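Local coordinates for protein PrimPol AEP domain (PP-N190) (Cyanophage S-2L, PDB 6ZP9) that probably synthesises DNA, as the archaeo-eukaryotic primase (AEP) domain of a primase-polymerase from a phage whose DNA carries 2-aminoadenine in place of adenine, at residues S24-D29 against Y126-S131; N86-E91 against P136-L141; Y69-D74 against S159-L164; P112-R117 against A176-A181; K28-T33 against T51-A56. All blocks are in the same frame, centred on the assembly; numbering follows the deposited sequence. Where two conformers were deposited one is given.

Contact 1: S24-D29 against Y126-S131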
# COMPACT_ATOMS: atom_id res chain seq x y z
N SER A 24 7.29 -9.12 -0.19
CA SER A 24 8.69 -9.20 0.22
C SER A 24 9.22 -7.83 0.63
O SER A 24 9.86 -7.69 1.68
CB SER A 24 9.51 -9.76 -0.94
OG SER A 24 10.78 -10.16 -0.48
N LEU A 25 8.97 -6.82 -0.19
CA LEU A 25 9.46 -5.49 0.16
C LEU A 25 8.81 -4.98 1.45
O LEU A 25 9.43 -4.21 2.19
CB LEU A 25 9.21 -4.53 -1.00
CG LEU A 25 9.97 -4.86 -2.29
CD1 LEU A 25 9.52 -3.92 -3.41
CD2 LEU A 25 11.48 -4.78 -2.09
N LEU A 26 7.59 -5.41 1.74
CA LEU A 26 6.94 -5.04 2.99
C LEU A 26 7.32 -5.95 4.15
O LEU A 26 6.77 -5.78 5.25
CB LEU A 26 5.42 -5.05 2.81
CG LEU A 26 4.87 -3.92 1.93
CD1 LEU A 26 3.37 -4.12 1.75
CD2 LEU A 26 5.18 -2.55 2.54
N ARG A 27 8.26 -6.88 3.94
CA ARG A 27 8.70 -7.83 4.96
C ARG A 27 7.52 -8.59 5.58
O ARG A 27 7.53 -8.95 6.76
CB ARG A 27 9.54 -7.13 6.03
CG ARG A 27 10.82 -6.52 5.43
CD ARG A 27 11.63 -5.68 6.42
NE ARG A 27 12.09 -6.46 7.56
CZ ARG A 27 13.22 -7.16 7.58
NH1 ARG A 27 14.01 -7.16 6.52
NH2 ARG A 27 13.56 -7.84 8.66
N LYS A 28 6.51 -8.87 4.76
CA LYS A 28 5.31 -9.57 5.20
C LYS A 28 5.40 -11.07 4.92
O LYS A 28 6.28 -11.55 4.20
CB LYS A 28 4.07 -8.98 4.53
CG LYS A 28 3.65 -7.65 5.11
CD LYS A 28 2.49 -7.05 4.31
CE LYS A 28 1.19 -7.77 4.64
NZ LYS A 28 0.70 -7.49 6.03
N ASP A 29 4.47 -11.80 5.52
CA ASP A 29 4.39 -13.25 5.45
C ASP A 29 3.12 -13.58 4.69
O ASP A 29 2.03 -13.19 5.12
CB ASP A 29 4.38 -13.84 6.87
CG ASP A 29 4.33 -15.36 6.90
OD1 ASP A 29 4.08 -16.01 5.86
OD2 ASP A 29 4.55 -15.92 8.00
N TYR A 126 6.17 4.15 -0.45
CA TYR A 126 6.38 3.36 0.76
C TYR A 126 7.75 3.61 1.37
O TYR A 126 8.76 3.66 0.66
CB TYR A 126 6.26 1.88 0.47
CG TYR A 126 4.89 1.35 0.15
CD1 TYR A 126 4.37 1.44 -1.14
CD2 TYR A 126 4.14 0.70 1.11
CE1 TYR A 126 3.14 0.91 -1.45
CE2 TYR A 126 2.91 0.17 0.82
CZ TYR A 126 2.42 0.27 -0.46
OH TYR A 126 1.19 -0.27 -0.75
N TRP A 127 7.79 3.71 2.70
CA TRP A 127 9.04 3.76 3.45
C TRP A 127 9.01 2.59 4.44
O TRP A 127 8.19 2.57 5.36
CB TRP A 127 9.20 5.10 4.18
CG TRP A 127 9.38 6.31 3.28
CD1 TRP A 127 10.56 6.94 2.97
CD2 TRP A 127 8.35 7.04 2.61
NE1 TRP A 127 10.33 8.01 2.14
CE2 TRP A 127 8.98 8.10 1.90
CE3 TRP A 127 6.96 6.91 2.52
CZ2 TRP A 127 8.27 9.01 1.13
CZ3 TRP A 127 6.25 7.82 1.74
CH2 TRP A 127 6.91 8.86 1.06
N VAL A 128 9.89 1.61 4.23
CA VAL A 128 9.87 0.36 4.98
C VAL A 128 10.88 0.43 6.12
O VAL A 128 12.01 0.89 5.92
CB VAL A 128 10.17 -0.84 4.06
CG1 VAL A 128 10.12 -2.14 4.86
CG2 VAL A 128 9.18 -0.86 2.91
N PHE A 129 10.47 -0.02 7.31
CA PHE A 129 11.34 -0.00 8.47
C PHE A 129 12.08 -1.33 8.63
O PHE A 129 11.66 -2.37 8.10
CB PHE A 129 10.54 0.31 9.73
CG PHE A 129 9.85 1.63 9.68
CD1 PHE A 129 10.57 2.81 9.83
CD2 PHE A 129 8.48 1.71 9.48
CE1 PHE A 129 9.94 4.04 9.78
CE2 PHE A 129 7.84 2.93 9.43
CZ PHE A 129 8.57 4.10 9.58
N HIS A 130 13.18 -1.30 9.39
CA HIS A 130 13.95 -2.51 9.63
C HIS A 130 13.23 -3.50 10.55
O HIS A 130 13.51 -4.70 10.49
CB HIS A 130 15.35 -2.16 10.18
CG HIS A 130 15.33 -1.38 11.46
ND1 HIS A 130 14.89 -1.92 12.65
CD2 HIS A 130 15.74 -0.12 11.75
CE1 HIS A 130 15.00 -1.02 13.62
NE2 HIS A 130 15.53 0.08 13.10
N SER A 131 12.30 -3.02 11.37
CA SER A 131 11.55 -3.86 12.30
C SER A 131 10.10 -3.41 12.32
O SER A 131 9.79 -2.27 11.96
CB SER A 131 12.13 -3.76 13.73
OG SER A 131 13.54 -3.99 13.72
O HOH W 1 11.98 -7.38 11.28
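Leu26 sets CG beside its backbone N and anti to its carbonyl carbon (chi1 -71°), and Tyr126 does likewise (chi1 -70°); from there the end of Leu26, at the close of helix 16-25, reaches the tyrosine ring on strand 123-129. The CD2 branch of Leu26 comes obliquely to that ring, 3.7 Å from Tyr126 CD2, while its contact with Val128 is looser. Val128 meets the backbone instead: its two methyls fork round a carbonyl, with Leu25 O 3.4 Å from Val128 CG2. A slim branched residue suits a place this close to a main-chain oxygen.

Arg27 leaves the helix with positive phi in a Schellman motif, and its CB points to the strand. The chain then bends at chi3 (61°). Arg27 CD lies 3.7 Å from Phe129 O, and His130 O stands over one face of the guanidinium, 3.6 Å from Arg27 NH2. The polar link runs through a water in the guanidinium plane, which accepts from Arg27 NH2 (3.1 Å) and donates to His130 O (3.2 Å). Arginine serves well here because its aliphatic part can lie on the strand while its charged end stays hydrated.

Phe114 of strand 114-117 stacks with Tyr126 and also touches Leu25 and Leu26; Ala87 of strand 85-90 meets Leu26, and Pro188 of helix 188-194 packs on Phe129 and His130.

Contact 2: N86-E91 against P136-L141; sequences NAIFGE and PAWTEL
Strand 85-90 is an outermost strand of its antiparallel sheet, and helix 135-149 packs beside it, with Trp138 and Leu141 facing Ala87, Ile88 and Phe89. Over the short segments the axes approach to 9.1 Å and run the same way, 30° apart. Trp138 holds CG anti to its backbone N (chi1 179°), and its indole reaches the strand pyrrole edge first. Trp138 NE1 donates to Ala87 O at 2.7 Å, a short bond with an N-H...O angle of 153°; the oxygen lies near the indole plane, whereas the donor is tilted out of the carbonyl plane. Ile88 CG2 sits obliquely to the same ring, 3.7 Å from Trp138 NE1, and also touches Leu141 CB at 3.9 Å, so one methyl fills the angle between two helix residues. Further along the indole, Trp138 CZ2 lies 3.8 Å from Phe89 CE1, where the two side chains cross at about a right angle.

Tryptophan fits because it joins a broad apolar surface to a single N-H. On this edge strand the buried carbonyl of Ala87 takes its donor from the helix; conversely, Gln142 OE1 of the same helix accepts from Phe89 N. The helix thus satisfies polar backbone atoms while the rest of the interface stays apolar.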
# COMPACT_ATOMS: atom_id res chain seq x y z
N ASN A 86 4.79 -2.48 9.09
CA ASN A 86 6.19 -2.51 8.68
C ASN A 86 6.63 -1.32 7.84
O ASN A 86 7.82 -1.22 7.51
CB ASN A 86 6.47 -3.78 7.88
CG ASN A 86 6.39 -5.01 8.72
OD1 ASN A 86 6.41 -4.92 9.95
ND2 ASN A 86 6.30 -6.18 8.08
N ALA A 87 5.71 -0.43 7.47
CA ALA A 87 6.03 0.69 6.58
C ALA A 87 5.06 1.83 6.86
O ALA A 87 3.94 1.60 7.31
CB ALA A 87 5.93 0.27 5.11
N ILE A 88 5.49 3.06 6.58
CA ILE A 88 4.54 4.15 6.37
C ILE A 88 4.43 4.35 4.86
O ILE A 88 5.29 3.92 4.08
CB ILE A 88 4.94 5.47 7.08
CG1 ILE A 88 6.37 5.88 6.70
CG2 ILE A 88 4.74 5.32 8.60
CD1 ILE A 88 6.80 7.21 7.31
N PHE A 89 3.35 5.00 4.43
CA PHE A 89 3.03 5.05 3.01
C PHE A 89 1.98 6.12 2.76
O PHE A 89 1.23 6.50 3.67
CB PHE A 89 2.52 3.69 2.51
CG PHE A 89 1.44 3.09 3.39
CD1 PHE A 89 1.78 2.28 4.46
CD2 PHE A 89 0.11 3.35 3.13
CE1 PHE A 89 0.80 1.74 5.27
CE2 PHE A 89 -0.88 2.81 3.94
CZ PHE A 89 -0.53 1.99 5.01
N GLY A 90 1.91 6.60 1.52
CA GLY A 90 0.88 7.57 1.19
C GLY A 90 0.82 7.86 -0.29
O GLY A 90 1.58 7.30 -1.09
N GLU A 91 -0.10 8.75 -0.64
CA GLU A 91 -0.33 9.10 -2.03
C GLU A 91 -0.93 10.49 -2.08
O GLU A 91 -1.65 10.90 -1.17
CB GLU A 91 -1.30 8.10 -2.70
CG GLU A 91 -2.66 8.04 -2.01
CD GLU A 91 -3.66 7.09 -2.66
OE1 GLU A 91 -3.68 6.96 -3.90
OE2 GLU A 91 -4.45 6.47 -1.92
N PRO A 136 0.71 2.59 18.07
CA PRO A 136 0.75 4.01 18.47
C PRO A 136 1.88 4.80 17.80
O PRO A 136 1.63 5.89 17.26
CB PRO A 136 0.92 3.92 19.99
CG PRO A 136 0.25 2.66 20.35
CD PRO A 136 0.61 1.71 19.25
N ALA A 137 3.10 4.26 17.80
CA ALA A 137 4.21 4.91 17.11
C ALA A 137 3.94 5.04 15.61
O ALA A 137 4.14 6.10 15.02
CB ALA A 137 5.51 4.14 17.34
N TRP A 138 3.47 3.95 14.99
CA TRP A 138 3.16 3.99 13.56
C TRP A 138 2.12 5.07 13.26
O TRP A 138 2.26 5.82 12.29
CB TRP A 138 2.66 2.62 13.08
CG TRP A 138 2.30 2.64 11.64
CD1 TRP A 138 3.14 2.39 10.58
CD2 TRP A 138 1.02 2.97 11.06
NE1 TRP A 138 2.46 2.54 9.40
CE2 TRP A 138 1.16 2.88 9.66
CE3 TRP A 138 -0.23 3.32 11.59
CZ2 TRP A 138 0.11 3.14 8.78
CZ3 TRP A 138 -1.28 3.57 10.72
CH2 TRP A 138 -1.11 3.48 9.33
N THR A 139 1.07 5.15 14.09
CA THR A 139 -0.01 6.09 13.82
C THR A 139 0.51 7.52 13.78
O THR A 139 0.12 8.31 12.92
CB THR A 139 -1.12 5.95 14.87
OG1 THR A 139 -1.69 4.63 14.81
CG2 THR A 139 -2.22 6.98 14.65
N GLU A 140 1.43 7.84 14.69
CA GLU A 140 2.00 9.18 14.74
C GLU A 140 2.89 9.45 13.53
O GLU A 140 2.80 10.52 12.92
CB GLU A 140 2.79 9.38 16.03
CG GLU A 140 3.50 10.73 16.13
CD GLU A 140 2.55 11.91 16.33
OE1 GLU A 140 1.32 11.67 16.49
OE2 GLU A 140 3.02 13.07 16.33
N LEU A 141 3.73 8.48 13.15
CA LEU A 141 4.58 8.64 11.97
C LEU A 141 3.74 8.83 10.72
O LEU A 141 4.05 9.67 9.87
CB LEU A 141 5.48 7.42 11.80
CG LEU A 141 6.65 7.26 12.77
CD1 LEU A 141 7.27 5.87 12.67
CD2 LEU A 141 7.70 8.34 12.54

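Contact 3: Y69-D74 against S159-L164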
# COMPACT_ATOMS: atom_id res chain seq x y z
N TYR A 69 -6.40 -5.42 -3.33
CA TYR A 69 -5.78 -4.67 -2.25
C TYR A 69 -5.27 -5.64 -1.19
O TYR A 69 -5.80 -6.74 -1.03
CB TYR A 69 -6.76 -3.71 -1.57
CG TYR A 69 -7.42 -2.71 -2.49
CD1 TYR A 69 -8.51 -3.08 -3.27
CD2 TYR A 69 -6.95 -1.40 -2.59
CE1 TYR A 69 -9.13 -2.17 -4.13
CE2 TYR A 69 -7.55 -0.48 -3.44
CZ TYR A 69 -8.65 -0.87 -4.21
OH TYR A 69 -9.28 0.02 -5.06
N ILE A 70 -4.27 -5.20 -0.43
CA ILE A 70 -3.86 -5.92 0.77
C ILE A 70 -3.86 -4.98 1.96
O ILE A 70 -3.58 -3.78 1.83
CB ILE A 70 -2.47 -6.57 0.63
CG1 ILE A 70 -1.44 -5.56 0.08
CG2 ILE A 70 -2.57 -7.84 -0.22
CD1 ILE A 70 0.00 -6.08 0.15
N VAL A 71 -4.17 -5.53 3.13
CA VAL A 71 -3.93 -4.81 4.37
C VAL A 71 -2.42 -4.74 4.60
O VAL A 71 -1.75 -5.77 4.67
CB VAL A 71 -4.64 -5.49 5.54
CG1 VAL A 71 -4.44 -4.68 6.83
CG2 VAL A 71 -6.11 -5.68 5.23
N VAL A 72 -1.88 -3.52 4.69
CA VAL A 72 -0.44 -3.37 4.86
C VAL A 72 -0.03 -3.81 6.27
O VAL A 72 0.91 -4.60 6.44
CB VAL A 72 0.00 -1.93 4.55
CG1 VAL A 72 1.50 -1.75 4.82
CG2 VAL A 72 -0.32 -1.57 3.09
N GLY A 73 -0.74 -3.34 7.29
CA GLY A 73 -0.45 -3.75 8.64
C GLY A 73 -0.72 -5.23 8.88
O GLY A 73 -1.37 -5.92 8.09
N ASP A 74 -0.22 -5.72 10.01
CA ASP A 74 -0.25 -7.14 10.31
C ASP A 74 -1.18 -7.45 11.47
O ASP A 74 -1.17 -6.75 12.49
CB ASP A 74 1.16 -7.63 10.60
CG ASP A 74 1.98 -7.75 9.33
OD1 ASP A 74 1.49 -8.44 8.40
OD2 ASP A 74 3.08 -7.15 9.25
N SER A 159 -5.30 -0.53 9.76
CA SER A 159 -5.75 -1.59 8.85
C SER A 159 -5.99 -1.09 7.43
O SER A 159 -6.67 -1.77 6.65
CB SER A 159 -7.00 -2.26 9.40
OG SER A 159 -8.10 -1.37 9.44
N ARG A 160 -5.43 0.06 7.07
CA ARG A 160 -5.61 0.60 5.72
C ARG A 160 -5.14 -0.40 4.67
O ARG A 160 -4.06 -0.99 4.80
CB ARG A 160 -4.83 1.91 5.58
CG ARG A 160 -4.81 2.50 4.16
CD ARG A 160 -6.21 2.71 3.62
NE ARG A 160 -7.12 3.26 4.62
CZ ARG A 160 -8.28 3.85 4.32
NH1 ARG A 160 -9.05 4.33 5.29
NH2 ARG A 160 -8.65 3.97 3.05
N VAL A 161 -5.97 -0.62 3.62
CA VAL A 161 -5.59 -1.47 2.50
C VAL A 161 -4.98 -0.60 1.40
O VAL A 161 -5.32 0.57 1.25
CB VAL A 161 -6.78 -2.29 1.95
CG1 VAL A 161 -7.38 -3.17 3.03
CG2 VAL A 161 -7.84 -1.38 1.33
N MET A 162 -4.08 -1.18 0.61
CA MET A 162 -3.44 -0.50 -0.50
C MET A 162 -3.45 -1.41 -1.72
O MET A 162 -3.37 -2.64 -1.59
CB MET A 162 -2.02 -0.10 -0.09
CG MET A 162 -1.89 0.96 1.00
SD MET A 162 -2.42 2.58 0.49
CE MET A 162 -0.91 2.95 -0.34
N ARG A 163 -3.52 -0.80 -2.90
CA ARG A 163 -3.52 -1.54 -4.16
C ARG A 163 -2.37 -2.54 -4.21
O ARG A 163 -1.23 -2.21 -3.87
CB ARG A 163 -3.37 -0.60 -5.30
CG ARG A 163 -4.64 0.11 -5.70
CD ARG A 163 -5.72 -0.78 -6.30
NE ARG A 163 -6.87 0.03 -6.59
CZ ARG A 163 -7.20 0.42 -7.79
NH1 ARG A 163 -8.22 1.19 -7.94
NH2 ARG A 163 -6.55 0.01 -8.80
N LEU A 164 -2.67 -3.77 -4.62
CA LEU A 164 -1.70 -4.86 -4.68
C LEU A 164 -1.01 -4.88 -6.04
O LEU A 164 -1.67 -4.84 -7.09
CB LEU A 164 -2.43 -6.18 -4.39
CG LEU A 164 -1.63 -7.47 -4.50
CD1 LEU A 164 -0.50 -7.50 -3.46
CD2 LEU A 164 -2.55 -8.69 -4.37
O HOH W 2 -2.30 -1.04 6.84
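Backbone bonds join Ile70 and Met162 as an antiparallel hydrogen-bonded pair: Ile70 N gives to Met162 O at 3.0 Å and Met162 N to Ile70 O at 2.9 Å. Beyond it Val72 N makes a weak bond to Arg160 O, which also accepts a hydrogen bond from a water that in turn accepts from Gly73 N.

Among side-chain polar contacts, Arg163 bends at chi2 (-67°) and runs beside Tyr69, pointing the same way. Its NE donates weakly to Tyr69 OH at 2.9 Å, the guanidinium plane standing 85° to the ring; Arg163 NH2 is held by His169.

Of the apolar contacts, beta-branched Ile70, Val71 and Val161 suit their strands. Val161 CB meets Tyr69 CB at 3.8 Å, and Val161 CG1 meets Val71 CG2 at 3.6 Å. Towards the other face, Ile70 CG2 meets Leu164 CD1 at 3.9 Å and, in the conformer described, Met162 CG meets Val72 CG2 at 3.6 Å.

Strand 161-163 is outermost in its sheet, while strand 67-71 pairs on its other side with strand 34-38; Phe89 of strand 85-90 packs on Val72 and Met162.

Contact 4: P112-R117 against A176-A181; sequences PSFQLR and AQIFNA
Arg117 and Phe179 meet face to face: in the conformer described, the guanidinium lies flat on the ring, the planes 14° apart, with Arg117 CZ 3.8 Å from the Phe179 centroid and almost on the ring normal, a cation-pi stack. The arginine chain bends at chi2 and chi3 to bring its flat end over. Gln115 CB takes the opposite face in a CH-pi contact, 3.6 Å from Phe179 CZ, offset toward the rim. The phenyl is therefore sandwiched between a charge and a methylene, while its edge meets Leu116 C.

Gln115, Arg117 and Phe179 share one face of an antiparallel sheet in which Gln115 pairs with Phe179 and Arg117 with Gln177, both hydrogen-bonded pairs; Arg117 N to Gln177 O is 2.8 Å. Ser113 and Phe114 form a classic beta bulge opposite Tyr126 on the next strand, 123-129.

Past the ring, the amides of Gln115 and Asn180 are nearly coplanar. Asn180 ND2 gives a very straight bond (175°) to Gln115 OE1 at 2.9 Å, nearly along the C=O axis, and Gln115 NE2 gives to His125 and Val101. Glutamine suits this buried position because it can donate and accept at once.

The other face is apolar: Leu116 CD1 packs obliquely on Ile178 CG1 at 3.9 Å, and Phe114 CD2 on Ile178 CG2 at 4.0 Å, with Leu25 of helix 16-25 touching both Phe114 and Ile178.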
# COMPACT_ATOMS: atom_id res chain seq x y z
N PRO A 112 11.74 7.14 -1.00
CA PRO A 112 10.93 5.98 -0.63
C PRO A 112 11.72 4.68 -0.81
O PRO A 112 12.59 4.57 -1.67
CB PRO A 112 9.74 6.05 -1.60
CG PRO A 112 9.65 7.51 -1.97
CD PRO A 112 11.08 7.97 -2.03
N SER A 113 11.41 3.70 0.05
CA SER A 113 11.98 2.37 -0.15
C SER A 113 11.57 1.80 -1.50
O SER A 113 12.38 1.14 -2.17
CB SER A 113 11.52 1.43 0.97
OG SER A 113 11.97 1.90 2.24
N PHE A 114 10.31 2.00 -1.90
CA PHE A 114 9.85 1.64 -3.23
C PHE A 114 8.58 2.43 -3.53
O PHE A 114 7.99 3.05 -2.65
CB PHE A 114 9.60 0.14 -3.39
CG PHE A 114 8.42 -0.39 -2.61
CD1 PHE A 114 8.56 -0.75 -1.28
CD2 PHE A 114 7.20 -0.59 -3.22
CE1 PHE A 114 7.50 -1.27 -0.57
CE2 PHE A 114 6.12 -1.12 -2.51
CZ PHE A 114 6.28 -1.46 -1.18
N GLN A 115 8.20 2.42 -4.80
CA GLN A 115 7.01 3.10 -5.27
C GLN A 115 6.17 2.12 -6.06
O GLN A 115 6.64 1.05 -6.45
CB GLN A 115 7.37 4.34 -6.11
CG GLN A 115 8.19 5.36 -5.31
CD GLN A 115 8.59 6.57 -6.11
OE1 GLN A 115 9.42 6.48 -7.01
NE2 GLN A 115 8.01 7.73 -5.76
N LEU A 116 4.91 2.49 -6.28
CA LEU A 116 3.98 1.60 -6.96
C LEU A 116 3.13 2.39 -7.93
O LEU A 116 2.53 3.41 -7.56
CB LEU A 116 3.10 0.86 -5.95
CG LEU A 116 2.25 -0.25 -6.58
CD1 LEU A 116 2.30 -1.50 -5.72
CD2 LEU A 116 0.82 0.23 -6.75
N ARG A 117 3.10 1.93 -9.17
CA ARG A 117 2.22 2.49 -10.18
C ARG A 117 0.92 1.69 -10.15
O ARG A 117 0.94 0.48 -10.34
CB ARG A 117 2.90 2.41 -11.57
CG ARG A 117 2.38 3.36 -12.64
CD ARG A 117 3.52 4.16 -13.28
NE ARG A 117 4.70 3.34 -13.51
CZ ARG A 117 5.96 3.79 -13.51
NH1 ARG A 117 6.96 2.94 -13.71
NH2 ARG A 117 6.22 5.08 -13.33
N ALA A 176 -0.83 -3.17 -11.96
CA ALA A 176 -0.03 -2.40 -11.02
C ALA A 176 1.40 -2.93 -10.96
O ALA A 176 1.63 -4.14 -11.00
CB ALA A 176 -0.66 -2.42 -9.63
N GLN A 177 2.36 -2.02 -10.86
CA GLN A 177 3.77 -2.38 -10.98
C GLN A 177 4.60 -1.67 -9.91
O GLN A 177 4.47 -0.45 -9.72
CB GLN A 177 4.31 -2.00 -12.37
CG GLN A 177 5.80 -2.17 -12.53
CD GLN A 177 6.19 -3.56 -12.97
OE1 GLN A 177 5.32 -4.41 -13.20
NE2 GLN A 177 7.49 -3.82 -13.08
N ILE A 178 5.47 -2.43 -9.23
CA ILE A 178 6.44 -1.85 -8.32
C ILE A 178 7.60 -1.27 -9.12
O ILE A 178 8.03 -1.86 -10.12
CB ILE A 178 6.91 -2.91 -7.31
CG1 ILE A 178 5.80 -3.13 -6.29
CG2 ILE A 178 8.21 -2.47 -6.60
CD1 ILE A 178 6.04 -4.25 -5.38
N PHE A 179 8.09 -0.11 -8.70
CA PHE A 179 9.23 0.49 -9.38
C PHE A 179 10.03 1.33 -8.38
O PHE A 179 9.57 1.64 -7.28
CB PHE A 179 8.78 1.31 -10.60
CG PHE A 179 8.05 2.59 -10.25
CD1 PHE A 179 6.72 2.56 -9.85
CD2 PHE A 179 8.70 3.82 -10.35
CE1 PHE A 179 6.04 3.73 -9.53
CE2 PHE A 179 8.03 5.01 -10.04
CZ PHE A 179 6.70 4.96 -9.63
N ASN A 180 11.26 1.67 -8.77
CA ASN A 180 12.17 2.47 -7.95
C ASN A 180 12.43 1.84 -6.58
O ASN A 180 12.60 2.55 -5.57
CB ASN A 180 11.67 3.91 -7.80
CG ASN A 180 11.90 4.73 -9.05
OD1 ASN A 180 12.71 4.37 -9.92
ND2 ASN A 180 11.21 5.86 -9.15
N ALA A 181 12.48 0.51 -6.52
CA ALA A 181 12.89 -0.14 -5.28
C ALA A 181 14.38 0.10 -5.03
O ALA A 181 15.20 0.05 -5.94
CB ALA A 181 12.60 -1.64 -5.34
O HOH W 3 12.20 4.92 -4.40

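Contact 5: K28-T33 against T51-A56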
# COMPACT_ATOMS: atom_id res chain seq x y z
N LYS A 28 6.51 -8.87 4.76
CA LYS A 28 5.31 -9.57 5.20
C LYS A 28 5.40 -11.07 4.92
O LYS A 28 6.28 -11.55 4.20
CB LYS A 28 4.07 -8.98 4.53
CG LYS A 28 3.65 -7.65 5.11
CD LYS A 28 2.49 -7.05 4.31
CE LYS A 28 1.19 -7.77 4.64
NZ LYS A 28 0.70 -7.49 6.03
N ASP A 29 4.47 -11.80 5.52
CA ASP A 29 4.39 -13.25 5.45
C ASP A 29 3.12 -13.58 4.69
O ASP A 29 2.03 -13.19 5.12
CB ASP A 29 4.38 -13.84 6.87
CG ASP A 29 4.33 -15.36 6.90
OD1 ASP A 29 4.08 -16.01 5.86
OD2 ASP A 29 4.55 -15.92 8.00
N ILE A 30 3.24 -14.29 3.56
CA ILE A 30 2.04 -14.55 2.77
C ILE A 30 0.99 -15.29 3.59
O ILE A 30 -0.21 -15.05 3.43
CB ILE A 30 2.37 -15.30 1.47
CG1 ILE A 30 1.12 -15.33 0.59
CG2 ILE A 30 2.86 -16.73 1.77
CD1 ILE A 30 1.36 -15.73 -0.83
N ALA A 31 1.42 -16.16 4.52
CA ALA A 31 0.48 -16.94 5.32
C ALA A 31 -0.42 -16.07 6.20
O ALA A 31 -1.49 -16.54 6.61
CB ALA A 31 1.24 -17.93 6.21
N THR A 32 -0.01 -14.85 6.54
CA THR A 32 -0.81 -13.99 7.40
C THR A 32 -1.27 -12.73 6.68
O THR A 32 -1.81 -11.82 7.33
CB THR A 32 -0.03 -13.62 8.66
OG1 THR A 32 1.19 -12.98 8.29
CG2 THR A 32 0.31 -14.86 9.49
N THR A 33 -1.08 -12.64 5.37
CA THR A 33 -1.44 -11.44 4.63
C THR A 33 -2.93 -11.46 4.29
O THR A 33 -3.47 -12.48 3.85
CB THR A 33 -0.59 -11.32 3.36
OG1 THR A 33 0.78 -11.10 3.73
CG2 THR A 33 -1.06 -10.16 2.48
N THR A 51 -10.36 -11.83 2.96
CA THR A 51 -9.99 -13.24 2.90
C THR A 51 -8.46 -13.34 2.94
O THR A 51 -7.77 -12.35 2.68
CB THR A 51 -10.55 -13.88 1.63
OG1 THR A 51 -10.45 -15.30 1.70
CG2 THR A 51 -9.82 -13.37 0.40
N PRO A 52 -7.92 -14.50 3.31
CA PRO A 52 -6.47 -14.70 3.17
C PRO A 52 -6.03 -14.55 1.72
O PRO A 52 -6.76 -14.87 0.78
CB PRO A 52 -6.26 -16.14 3.67
CG PRO A 52 -7.42 -16.38 4.63
CD PRO A 52 -8.57 -15.62 4.04
N LEU A 53 -4.82 -14.05 1.54
CA LEU A 53 -4.25 -13.89 0.20
C LEU A 53 -3.78 -15.25 -0.31
O LEU A 53 -2.86 -15.84 0.26
CB LEU A 53 -3.10 -12.89 0.21
CG LEU A 53 -2.36 -12.71 -1.12
CD1 LEU A 53 -3.24 -11.98 -2.10
CD2 LEU A 53 -1.04 -11.97 -0.92
N THR A 54 -4.43 -15.76 -1.35
CA THR A 54 -4.00 -16.98 -2.03
C THR A 54 -4.13 -16.76 -3.53
O THR A 54 -4.90 -15.92 -4.00
CB THR A 54 -4.82 -18.22 -1.62
OG1 THR A 54 -6.12 -18.18 -2.23
CG2 THR A 54 -4.98 -18.30 -0.10
N GLY A 55 -3.35 -17.54 -4.30
CA GLY A 55 -3.40 -17.40 -5.74
C GLY A 55 -4.76 -17.73 -6.31
O GLY A 55 -5.25 -17.05 -7.21
N ALA A 56 -5.41 -18.77 -5.78
CA ALA A 56 -6.72 -19.16 -6.30
C ALA A 56 -7.76 -18.08 -6.03
O ALA A 56 -8.65 -17.84 -6.86
CB ALA A 56 -7.14 -20.49 -5.67
O HOH W 4 -2.60 -16.25 3.06
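Leu53 points its CB at the loop residue Thr33, lying 3.7 Å from Thr33 O, and the rest of the side chain follows alongside that threonine. CG, anti to the backbone N (chi1 176°), lies beside the carbonyl carbon, and from it CD2 reaches Thr33 CG2 at 3.9 Å and, more loosely, Ile30 CG1 at 4.3 Å. Leu23 of helix 16-25, Tyr35 of strand 34-38 and Val58 of helix 55-64 also pack on this leucine, a place that suits a wholly apolar, branched tip.

The backbones are also tied directly: Leu53 N donates to Thr33 O at 3.1 Å with an N-H...O angle of 159°. A water lies within hydrogen-bonding distance of both Ile30 O (2.7 Å) and Leu53 O (2.8 Å), though it cannot serve every acceptor around it at once.

Thr33 uses its two branches differently. With chi1 at -66°, OG1 is anti to the carbonyl carbon and donates a hydrogen bond to Asp29 O at 2.8 Å, leaving CG2 for Leu53. Asp29 O is gripped from opposite faces, by Thr33 OG1 and by Thr32 N, while Asp29 OD1 accepts from Ala31 N in an Asx turn.

Threonine is apt here because it combines a methyl with a hydroxyl that finds its partner inside its own loop. With that hydroxyl satisfied by Asp29 O, the methyl can pack on Leu53 without leaving it unpaired, and the same oxygen's bond from Thr32 N closes the short 3-10 turn ahead of strand 34-38.

Contacts 1, 2 and 4 all reach the sheet of strands 85-90, 123-129, 114-117 and 177-179, whereas contacts 3 and 5 belong to the other antiparallel sheet. Contacts 1 and 5 share Lys28, which ties both to contact 3: Lys28 NZ forms a salt bridge with Asp74 OD1 at 2.7 Å. Contact 1 also meets contact 2, Leu26 O accepting from Asn86 ND2 at 2.9 Å, and contact 4, Ser113 OG lying 2.9 Å from Val128 N. Contacts 2 and 5, about 22 Å apart between centres, still touch where Asn86 ND2 lies 4.2 Å from Lys28 CG. The bound calcium ion is about 7 Å from the His130 side chain and about 8 Å from that of Ser113, beside contacts 1 and 4.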